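Local coordinates for protein sucrose 6(F)-phosphate phosphorylase (PDB 6S9V) that is an alpha-amylase-family enzyme whose catalytic domain is a closed barrel of eight parallel strands, at residues E165-T170 and E178-D183; L250-S255 and Y271-P276; N445-F450 and K473-F478. All blocks are in the same frame, centred on the assembly; numbering follows the deposited sequence. Where two conformers were deposited one is given.

The three contacts follow one another along the chain. Contact 1 lies in the excursion between barrel strand 92-97 and helix 187-202, where two small antiparallel sheets meet. Contact 2 sits at the ends of the neighbouring barrel strands 248-251 and 269-271, close to the centre of the molecule. Contact 3 joins the end of helix 432-446 to the C-terminal five-stranded antiparallel sheet. The centre of contact 2 is about 25 Å from the centres of contacts 1 and 3, which are about 48 Å apart on opposite sides of the chain's centre. No two contacts touch. They thus report on three parts of the fold, the insertion, the barrel and the C-terminal sheet, with contact 2 in the middle.

Contact 1 of 3, residues E165-T170 and E178-D183; sequences EKVWTT and EQIDLD
In the inserted region after the third barrel strand, Asp-181 of strand 179-181 ties down the end of strand 164-168 and the loop residues Thr-169 and Thr-170 that follow. The two short strands run at 82° to each other and belong to different two-stranded sheets. Asp-181 CG lies anti to the carbonyl carbon (chi1 -79°), which places it beside Thr-170. Both carboxylate oxygens grip that residue. Thr-170 N gives a nearly straight bond of 2.9 Å to Asp-181 OD1, which it meets from above the carboxylate plane. Thr-170 OG1 donates to Asp-181 OD2 on its syn side, at 2.7 Å. Asp-181 OD2 also comes 3.5 Å from Trp-168 CD1, at the edge of the indole, with the two planes 73° apart. A salt bridge from Lys-218 to OD2 probably helps keep the buried carboxylate charged. One direct backbone hydrogen bond crosses the contact: Asp-181 N donates to Trp-168 O at 3.1 Å. Water 1 donates to the same Trp-168 O and, at 2.6 Å, to Asp-181 O. Ile-180 supplies the apolar part. Its CD1 lies 3.7 Å from Thr-169 CG2, and its CG2 reaches Val-167 CG2 at 4.0 Å. Phe-109 of helix 107-115 touches both Val-167 and Ile-180. An excursion with small sheets between the third barrel strand and the helix that follows is the domain B of the alpha-amylase family.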
loop_
_atom_site.group_PDB
_atom_site.type_symbol
_atom_site.label_atom_id
_atom_site.label_comp_id
_atom_site.label_asym_id
_atom_site.label_seq_id
_atom_site.Cartn_x
_atom_site.Cartn_y
_atom_site.Cartn_z
ATOM N N GLU A 165 -4.995 30.456 -14.319
ATOM C CA GLU A 165 -6.059 29.607 -13.807
ATOM C C GLU A 165 -5.503 28.704 -12.720
ATOM O O GLU A 165 -4.452 28.076 -12.901
ATOM C CB GLU A 165 -6.696 28.747 -14.903
ATOM C CG GLU A 165 -7.932 27.994 -14.423
ATOM C CD GLU A 165 -9.213 28.487 -15.061
ATOM O OE1 GLU A 165 -9.264 28.578 -16.306
ATOM O OE2 GLU A 165 -10.169 28.791 -14.317
ATOM N N LYS A 166 -6.225 28.617 -11.615
ATOM C CA LYS A 166 -5.884 27.722 -10.522
ATOM C C LYS A 166 -6.738 26.469 -10.603
ATOM O O LYS A 166 -7.936 26.541 -10.889
ATOM C CB LYS A 166 -6.101 28.411 -9.174
ATOM C CG LYS A 166 -5.141 29.550 -8.908
ATOM C CD LYS A 166 -5.384 30.166 -7.539
ATOM C CE LYS A 166 -4.241 31.083 -7.139
ATOM N NZ LYS A 166 -4.355 32.410 -7.778
ATOM N N VAL A 167 -6.102 25.317 -10.391
ATOM C CA VAL A 167 -6.798 24.042 -10.302
ATOM C C VAL A 167 -6.295 23.319 -9.061
ATOM O O VAL A 167 -5.160 23.517 -8.613
ATOM C CB VAL A 167 -6.610 23.151 -11.553
ATOM C CG1 VAL A 167 -7.136 23.858 -12.790
ATOM C CG2 VAL A 167 -5.155 22.769 -11.719
ATOM N N TRP A 168 -7.150 22.469 -8.509
ATOM C CA TRP A 168 -6.815 21.757 -7.286
ATOM C C TRP A 168 -5.704 20.744 -7.541
ATOM O O TRP A 168 -5.746 19.975 -8.510
ATOM C CB TRP A 168 -8.065 21.069 -6.738
ATOM C CG TRP A 168 -8.087 20.950 -5.253
ATOM C CD1 TRP A 168 -7.792 19.846 -4.504
ATOM C CD2 TRP A 168 -8.384 21.998 -4.327
ATOM N NE1 TRP A 168 -7.913 20.139 -3.163
ATOM C CE2 TRP A 168 -8.271 21.456 -3.031
ATOM C CE3 TRP A 168 -8.740 23.343 -4.470
ATOM C CZ2 TRP A 168 -8.511 22.212 -1.883
ATOM C CZ3 TRP A 168 -8.976 24.094 -3.327
ATOM C CH2 TRP A 168 -8.858 23.523 -2.051
ATOM N N THR A 169 -4.706 20.746 -6.654
ATOM C CA THR A 169 -3.598 19.790 -6.709
ATOM C C THR A 169 -3.282 19.433 -5.258
ATOM O O THR A 169 -2.578 20.180 -4.573
ATOM C CB THR A 169 -2.378 20.358 -7.434
ATOM O OG1 THR A 169 -1.895 21.531 -6.763
ATOM C CG2 THR A 169 -2.744 20.725 -8.870
ATOM N N THR A 170 -3.833 18.306 -4.793
ATOM C CA THR A 170 -3.624 17.878 -3.413
ATOM C C THR A 170 -2.160 17.563 -3.143
ATOM O O THR A 170 -1.641 17.876 -2.068
ATOM C CB THR A 170 -4.487 16.647 -3.113
ATOM O OG1 THR A 170 -5.871 17.002 -3.161
ATOM C CG2 THR A 170 -4.158 16.067 -1.745
ATOM N N GLU A 178 2.812 18.382 -10.701
ATOM C CA GLU A 178 2.614 17.457 -11.807
ATOM C C GLU A 178 1.312 16.689 -11.700
ATOM O O GLU A 178 0.905 16.053 -12.678
ATOM C CB GLU A 178 3.763 16.450 -11.865
ATOM C CG GLU A 178 5.109 17.057 -12.225
ATOM C CD GLU A 178 5.194 17.525 -13.663
ATOM O OE1 GLU A 178 4.518 16.928 -14.533
ATOM O OE2 GLU A 178 5.973 18.473 -13.927
ATOM N N GLN A 179 0.672 16.718 -10.535
ATOM C CA GLN A 179 -0.474 15.871 -10.227
ATOM C C GLN A 179 -1.718 16.743 -10.119
ATOM O O GLN A 179 -1.884 17.484 -9.141
ATOM C CB GLN A 179 -0.221 15.088 -8.939
ATOM C CG GLN A 179 0.897 14.038 -9.060
ATOM C CD GLN A 179 1.470 13.631 -7.707
ATOM O OE1 GLN A 179 1.989 14.463 -6.967
ATOM N NE2 GLN A 179 1.399 12.343 -7.395
ATOM N N ILE A 180 -2.584 16.662 -11.126
ATOM C CA ILE A 180 -3.804 17.459 -11.181
ATOM C C ILE A 180 -4.964 16.614 -10.672
ATOM O O ILE A 180 -5.205 15.512 -11.180
ATOM C CB ILE A 180 -4.094 17.950 -12.611
ATOM C CG1 ILE A 180 -2.861 18.611 -13.238
ATOM C CG2 ILE A 180 -5.287 18.908 -12.590
ATOM C CD1 ILE A 180 -2.250 19.715 -12.403
ATOM N N ASP A 181 -5.702 17.134 -9.697
ATOM C CA ASP A 181 -6.808 16.375 -9.131
ATOM C C ASP A 181 -7.930 16.219 -10.154
ATOM O O ASP A 181 -8.240 17.145 -10.910
ATOM C CB ASP A 181 -7.354 17.049 -7.869
ATOM C CG ASP A 181 -6.500 16.785 -6.643
ATOM O OD1 ASP A 181 -5.262 16.789 -6.767
ATOM O OD2 ASP A 181 -7.072 16.611 -5.540
ATOM N N LEU A 182 -8.521 15.026 -10.178
ATOM C CA LEU A 182 -9.682 14.730 -11.002
ATOM C C LEU A 182 -10.962 15.060 -10.247
ATOM O O LEU A 182 -11.044 14.877 -9.030
ATOM C CB LEU A 182 -9.696 13.256 -11.404
ATOM C CG LEU A 182 -8.538 12.769 -12.278
ATOM C CD1 LEU A 182 -8.516 11.248 -12.339
ATOM C CD2 LEU A 182 -8.662 13.363 -13.663
ATOM N N ASP A 183 -11.961 15.552 -10.974
ATOM C CA ASP A 183 -13.283 15.802 -10.402
ATOM C C ASP A 183 -14.106 14.529 -10.575
ATOM O O ASP A 183 -14.611 14.250 -11.665
ATOM C CB ASP A 183 -13.947 16.992 -11.079
ATOM C CG ASP A 183 -15.307 17.318 -10.487
ATOM O OD1 ASP A 183 -15.768 16.580 -9.595
ATOM O OD2 ASP A 183 -15.913 18.312 -10.923
HETATM O O HOH W 1 -7.967 19.687 -10.282
#

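Contact 2 of 3, residues L250-S255 and Y271-P276; sequences LLEVHS and YDFILP
Tyr-271 and Leu-250 meet between neighbouring TIM-barrel strands, close to where strands 248-251 and 269-271 end. Leu-250 CG, anti to the backbone N (chi1 173°), lies over one face of the phenol ring, 4.0 Å from its centroid, in a CH-pi contact. Leu-250 CD2 packs tightly, 3.2 Å from Tyr-271 OH. Glu-252 CA approaches the ring edge. Water 2 bridges the backbones, donating to Leu-251 O and accepting from Val-253 N and Tyr-271 N. Asp-272 makes no contact across but caps the helix that follows: its OD1 accepts from Ile-274 N and, at 2.9 Å, from Leu-275 N, and OD2 is salt-bridged to Arg-298. Phe-273 points back to the first segment and stacks face to face with His-254, centroids 3.9 Å apart, planes at 29°. Tyr-271 CB lies over the opposite face, toward the rim. His-254 ND1 is hydrogen-bonded to Asp-317 OD2, which probably helps fix the imidazole. A sulfate near His-254 and a BTB near Glu-252, both probably from the crystallisation liquor, are consistent with a pocket at the C-terminal ends of the barrel strands, where this family has its active site. At the phenyl edge, Val-253 O lies 3.4 Å from Phe-273 CD2.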
loop_
_atom_site.group_PDB
_atom_site.type_symbol
_atom_site.label_atom_id
_atom_site.label_comp_id
_atom_site.label_asym_id
_atom_site.label_seq_id
_atom_site.Cartn_x
_atom_site.Cartn_y
_atom_site.Cartn_z
ATOM N N LEU A 250 -9.153 -2.627 -3.700
ATOM C CA LEU A 250 -8.406 -2.549 -2.446
ATOM C C LEU A 250 -8.197 -1.069 -2.150
ATOM O O LEU A 250 -7.518 -0.370 -2.910
ATOM C CB LEU A 250 -7.074 -3.292 -2.564
ATOM C CG LEU A 250 -6.066 -3.205 -1.425
ATOM C CD1 LEU A 250 -6.671 -3.542 -0.077
ATOM C CD2 LEU A 250 -4.894 -4.132 -1.748
ATOM N N LEU A 251 -8.825 -0.577 -1.087
ATOM C CA LEU A 251 -8.778 0.841 -0.755
ATOM C C LEU A 251 -7.573 1.141 0.123
ATOM O O LEU A 251 -7.330 0.446 1.110
ATOM C CB LEU A 251 -10.055 1.286 -0.045
ATOM C CG LEU A 251 -11.345 1.262 -0.862
ATOM C CD1 LEU A 251 -11.642 -0.072 -1.501
ATOM C CD2 LEU A 251 -12.504 1.709 0.045
ATOM N N GLU A 252 -6.831 2.186 -0.238
ATOM C CA GLU A 252 -5.712 2.671 0.564
ATOM C C GLU A 252 -6.155 3.919 1.312
ATOM O O GLU A 252 -6.322 4.980 0.706
ATOM C CB GLU A 252 -4.500 2.988 -0.304
ATOM C CG GLU A 252 -3.353 3.630 0.483
ATOM C CD GLU A 252 -3.136 5.103 0.147
ATOM O OE1 GLU A 252 -3.204 5.472 -1.038
ATOM O OE2 GLU A 252 -2.919 5.902 1.084
ATOM N N VAL A 253 -6.329 3.794 2.625
ATOM C CA VAL A 253 -6.793 4.890 3.465
ATOM C C VAL A 253 -5.926 4.892 4.718
ATOM O O VAL A 253 -5.964 3.938 5.503
ATOM C CB VAL A 253 -8.279 4.755 3.840
ATOM C CG1 VAL A 253 -8.734 5.879 4.782
ATOM C CG2 VAL A 253 -9.139 4.745 2.586
ATOM N N HIS A 254 -5.139 5.948 4.895
ATOM C CA HIS A 254 -4.434 6.201 6.147
ATOM C C HIS A 254 -5.337 7.095 6.991
ATOM O O HIS A 254 -5.497 8.282 6.696
ATOM C CB HIS A 254 -3.084 6.855 5.884
ATOM C CG HIS A 254 -2.097 5.938 5.236
ATOM N ND1 HIS A 254 -1.565 4.845 5.882
ATOM C CD2 HIS A 254 -1.575 5.930 3.987
ATOM C CE1 HIS A 254 -0.729 4.222 5.071
ATOM N NE2 HIS A 254 -0.713 4.863 3.916
ATOM N N SER A 255 -5.933 6.528 8.035
ATOM C CA SER A 255 -6.869 7.273 8.863
ATOM C C SER A 255 -6.953 6.610 10.232
ATOM O O SER A 255 -6.328 5.579 10.485
ATOM C CB SER A 255 -8.252 7.346 8.206
ATOM O OG SER A 255 -9.151 8.082 9.016
ATOM N N TYR A 271 -6.196 -2.146 3.663
ATOM C CA TYR A 271 -4.864 -2.513 4.106
ATOM C C TYR A 271 -4.798 -2.504 5.627
ATOM O O TYR A 271 -5.367 -1.626 6.282
ATOM C CB TYR A 271 -3.817 -1.537 3.581
ATOM C CG TYR A 271 -3.447 -1.708 2.135
ATOM C CD1 TYR A 271 -2.613 -2.745 1.735
ATOM C CD2 TYR A 271 -3.902 -0.817 1.176
ATOM C CE1 TYR A 271 -2.254 -2.897 0.411
ATOM C CE2 TYR A 271 -3.553 -0.961 -0.150
ATOM C CZ TYR A 271 -2.725 -2.002 -0.526
ATOM O OH TYR A 271 -2.374 -2.155 -1.843
ATOM N N ASP A 272 -4.054 -3.447 6.181
ATOM C CA ASP A 272 -3.805 -3.460 7.619
ATOM C C ASP A 272 -2.647 -2.506 7.896
ATOM O O ASP A 272 -1.480 -2.880 7.824
ATOM C CB ASP A 272 -3.503 -4.872 8.102
ATOM C CG ASP A 272 -3.499 -4.973 9.619
ATOM O OD1 ASP A 272 -3.238 -3.944 10.274
ATOM O OD2 ASP A 272 -3.776 -6.069 10.154
ATOM N N PHE A 273 -2.975 -1.249 8.194
ATOM C CA PHE A 273 -1.960 -0.238 8.482
ATOM C C PHE A 273 -1.629 -0.127 9.966
ATOM O O PHE A 273 -0.831 0.741 10.349
ATOM C CB PHE A 273 -2.410 1.120 7.940
ATOM C CG PHE A 273 -2.295 1.250 6.425
ATOM C CD1 PHE A 273 -1.174 0.777 5.737
ATOM C CD2 PHE A 273 -3.314 1.841 5.698
ATOM C CE1 PHE A 273 -1.072 0.910 4.359
ATOM C CE2 PHE A 273 -3.221 1.976 4.318
ATOM C CZ PHE A 273 -2.106 1.511 3.645
ATOM N N ILE A 274 -2.205 -0.982 10.802
ATOM C CA ILE A 274 -1.920 -0.998 12.237
ATOM C C ILE A 274 -0.874 -2.060 12.562
ATOM O O ILE A 274 -0.044 -1.866 13.465
ATOM C CB ILE A 274 -3.213 -1.227 13.031
ATOM C CG1 ILE A 274 -4.127 -0.005 12.915
ATOM C CG2 ILE A 274 -2.923 -1.510 14.497
ATOM C CD1 ILE A 274 -5.566 -0.279 13.284
ATOM N N LEU A 275 -0.904 -3.183 11.846
ATOM C CA LEU A 275 0.026 -4.271 12.137
ATOM C C LEU A 275 1.496 -3.890 11.985
ATOM O O LEU A 275 2.313 -4.391 12.778
ATOM C CB LEU A 275 -0.289 -5.467 11.235
ATOM C CG LEU A 275 0.394 -6.789 11.576
ATOM C CD1 LEU A 275 -0.126 -7.388 12.867
ATOM C CD2 LEU A 275 0.232 -7.768 10.415
ATOM N N PRO A 276 1.914 -3.091 10.997
ATOM C CA PRO A 276 3.367 -2.831 10.858
ATOM C C PRO A 276 3.990 -2.244 12.119
ATOM O O PRO A 276 5.010 -2.755 12.605
ATOM C CB PRO A 276 3.438 -1.879 9.653
ATOM C CG PRO A 276 2.183 -2.197 8.855
ATOM C CD PRO A 276 1.137 -2.496 9.897
HETATM O O HOH W 2 -6.731 0.994 3.745
#

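Contact 3 of 3, residues N445-F450 and K473-F478; sequences NEYEAF and KRCSLF
The Phe-450 ring carries the sulfur of Cys-475 over one face, and the Tyr-447 ring meets the same residue obliquely. Cys-475 SG sits 3.7 Å above the phenyl plane, offset toward the rim, in a sulfur-aromatic contact. Of the phenyl atoms Phe-450 CZ is nearest, at 3.7 Å from SG; Tyr-447 CD2 is as close. Cys-475 CB lies 3.7 Å from Tyr-447 CE2. The sulfur stands between the backbone N and the carbonyl carbon (chi1 56°), where it also touches Ala-449 CB at 3.9 Å. Other aromatic rings lie around them. Phe-384 meets Phe-450 edge-to-face, and Tyr-490 does the same with Tyr-447. Tyr-447 OH accepts from Arg-474 N at 3.0 Å, with a bent N-H...O angle of 143°, and is also hydrogen-bonded to Ile-491 O on the adjacent strand. Near the surface, the bent side chains of Glu-448 and Lys-473 cross obliquely. Glu-448 OE1 is 4.8 Å from Lys-473 NZ, so these charged atoms do not pair; NZ has a long, weak ion pair with Glu-493 OE2. The segment after helix 432-446 is thus packed against the C-terminal antiparallel sheet, as expected of domain C in this family. The chemistry implies mainly apolar and sulfur-aromatic adhesion, with one phenol hydroxyl binding the backbones of two neighbouring strands and any pull between Glu-448 and Lys-473 probably weak.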
loop_
_atom_site.group_PDB
_atom_site.type_symbol
_atom_site.label_atom_id
_atom_site.label_comp_id
_atom_site.label_asym_id
_atom_site.label_seq_id
_atom_site.Cartn_x
_atom_site.Cartn_y
_atom_site.Cartn_z
ATOM N N ASN A 445 2.346 -20.741 1.966
ATOM C CA ASN A 445 1.599 -21.020 0.744
ATOM C C ASN A 445 1.157 -22.471 0.640
ATOM O O ASN A 445 0.158 -22.761 -0.029
ATOM C CB ASN A 445 2.430 -20.693 -0.495
ATOM C CG ASN A 445 2.631 -19.213 -0.675
ATOM O OD1 ASN A 445 1.892 -18.405 -0.107
ATOM N ND2 ASN A 445 3.637 -18.840 -1.471
ATOM N N GLU A 446 1.893 -23.395 1.253
ATOM C CA GLU A 446 1.661 -24.815 1.033
ATOM C C GLU A 446 0.808 -25.457 2.116
ATOM O O GLU A 446 0.012 -26.352 1.816
ATOM C CB GLU A 446 2.992 -25.583 0.963
ATOM C CG GLU A 446 3.882 -25.266 -0.234
ATOM C CD GLU A 446 5.293 -25.837 -0.078
ATOM O OE1 GLU A 446 5.608 -26.341 1.019
ATOM O OE2 GLU A 446 6.082 -25.795 -1.051
ATOM N N TYR A 447 0.939 -25.033 3.368
ATOM C CA TYR A 447 0.292 -25.765 4.445
ATOM C C TYR A 447 -1.185 -25.403 4.526
ATOM O O TYR A 447 -1.547 -24.231 4.644
ATOM C CB TYR A 447 0.987 -25.515 5.776
ATOM C CG TYR A 447 0.620 -26.598 6.766
ATOM C CD1 TYR A 447 1.056 -27.906 6.584
ATOM C CD2 TYR A 447 -0.206 -26.328 7.842
ATOM C CE1 TYR A 447 0.697 -28.910 7.472
ATOM C CE2 TYR A 447 -0.563 -27.318 8.731
ATOM C CZ TYR A 447 -0.113 -28.601 8.544
ATOM O OH TYR A 447 -0.490 -29.575 9.431
ATOM N N GLU A 448 -2.035 -26.424 4.501
ATOM C CA GLU A 448 -3.461 -26.221 4.271
ATOM C C GLU A 448 -4.183 -25.581 5.451
ATOM O O GLU A 448 -5.275 -25.026 5.260
ATOM C CB GLU A 448 -4.095 -27.570 3.923
ATOM C CG GLU A 448 -3.515 -28.232 2.664
ATOM C CD GLU A 448 -2.223 -29.040 2.898
ATOM O OE1 GLU A 448 -1.544 -28.858 3.940
ATOM O OE2 GLU A 448 -1.890 -29.871 2.019
ATOM N N ALA A 449 -3.604 -25.623 6.655
ATOM C CA ALA A 449 -4.303 -25.125 7.835
ATOM C C ALA A 449 -4.592 -23.631 7.750
ATOM O O ALA A 449 -5.556 -23.151 8.362
ATOM C CB ALA A 449 -3.489 -25.426 9.097
ATOM N N PHE A 450 -3.764 -22.870 7.029
ATOM C CA PHE A 450 -3.989 -21.431 6.937
ATOM C C PHE A 450 -5.303 -21.101 6.246
ATOM O O PHE A 450 -5.776 -19.966 6.344
ATOM C CB PHE A 450 -2.838 -20.758 6.188
ATOM C CG PHE A 450 -1.543 -20.795 6.931
ATOM C CD1 PHE A 450 -1.345 -19.997 8.050
ATOM C CD2 PHE A 450 -0.516 -21.623 6.514
ATOM C CE1 PHE A 450 -0.146 -20.029 8.738
ATOM C CE2 PHE A 450 0.691 -21.651 7.200
ATOM C CZ PHE A 450 0.869 -20.861 8.314
ATOM N N LYS A 473 -5.075 -31.158 9.464
ATOM C CA LYS A 473 -3.910 -30.290 9.418
ATOM C C LYS A 473 -4.025 -29.227 10.504
ATOM O O LYS A 473 -5.104 -28.679 10.747
ATOM C CB LYS A 473 -3.789 -29.616 8.049
ATOM C CG LYS A 473 -3.898 -30.558 6.849
ATOM C CD LYS A 473 -2.780 -31.586 6.785
ATOM C CE LYS A 473 -2.787 -32.306 5.438
ATOM N NZ LYS A 473 -1.840 -33.455 5.388
ATOM N N ARG A 474 -2.903 -28.928 11.144
ATOM C CA ARG A 474 -2.873 -27.893 12.164
ATOM C C ARG A 474 -1.437 -27.407 12.250
ATOM O O ARG A 474 -0.510 -28.219 12.199
ATOM C CB ARG A 474 -3.356 -28.423 13.513
ATOM C CG ARG A 474 -3.288 -27.420 14.642
ATOM C CD ARG A 474 -3.664 -28.069 15.960
ATOM N NE ARG A 474 -2.715 -29.110 16.336
ATOM C CZ ARG A 474 -1.565 -28.871 16.962
ATOM N NH1 ARG A 474 -1.228 -27.629 17.282
ATOM N NH2 ARG A 474 -0.753 -29.873 17.268
ATOM N N CYS A 475 -1.258 -26.097 12.362
ATOM C CA CYS A 475 0.066 -25.526 12.587
ATOM C C CYS A 475 -0.016 -24.473 13.680
ATOM O O CYS A 475 -0.918 -23.629 13.673
ATOM C CB CYS A 475 0.658 -24.925 11.301
ATOM S SG CYS A 475 -0.307 -23.671 10.444
ATOM N N SER A 476 0.919 -24.543 14.628
ATOM C CA SER A 476 0.928 -23.687 15.810
ATOM C C SER A 476 2.257 -22.946 15.855
ATOM O O SER A 476 3.315 -23.569 15.990
ATOM C CB SER A 476 0.722 -24.502 17.085
ATOM O OG SER A 476 -0.513 -25.189 17.031
ATOM N N LEU A 477 2.189 -21.630 15.717
ATOM C CA LEU A 477 3.355 -20.772 15.849
ATOM C C LEU A 477 3.670 -20.570 17.320
ATOM O O LEU A 477 2.778 -20.279 18.121
ATOM C CB LEU A 477 3.081 -19.425 15.181
ATOM C CG LEU A 477 4.107 -18.307 15.397
ATOM C CD1 LEU A 477 5.421 -18.656 14.705
ATOM C CD2 LEU A 477 3.564 -16.967 14.909
ATOM N N PHE A 478 4.939 -20.729 17.680
ATOM C CA PHE A 478 5.404 -20.338 19.000
ATOM C C PHE A 478 6.619 -19.442 18.830
ATOM O O PHE A 478 7.582 -19.832 18.163
ATOM C CB PHE A 478 5.762 -21.539 19.869
ATOM C CG PHE A 478 6.250 -21.156 21.232
ATOM C CD1 PHE A 478 7.594 -20.906 21.461
ATOM C CD2 PHE A 478 5.360 -21.001 22.276
ATOM C CE1 PHE A 478 8.036 -20.534 22.706
ATOM C CE2 PHE A 478 5.808 -20.632 23.535
ATOM C CZ PHE A 478 7.141 -20.392 23.743
#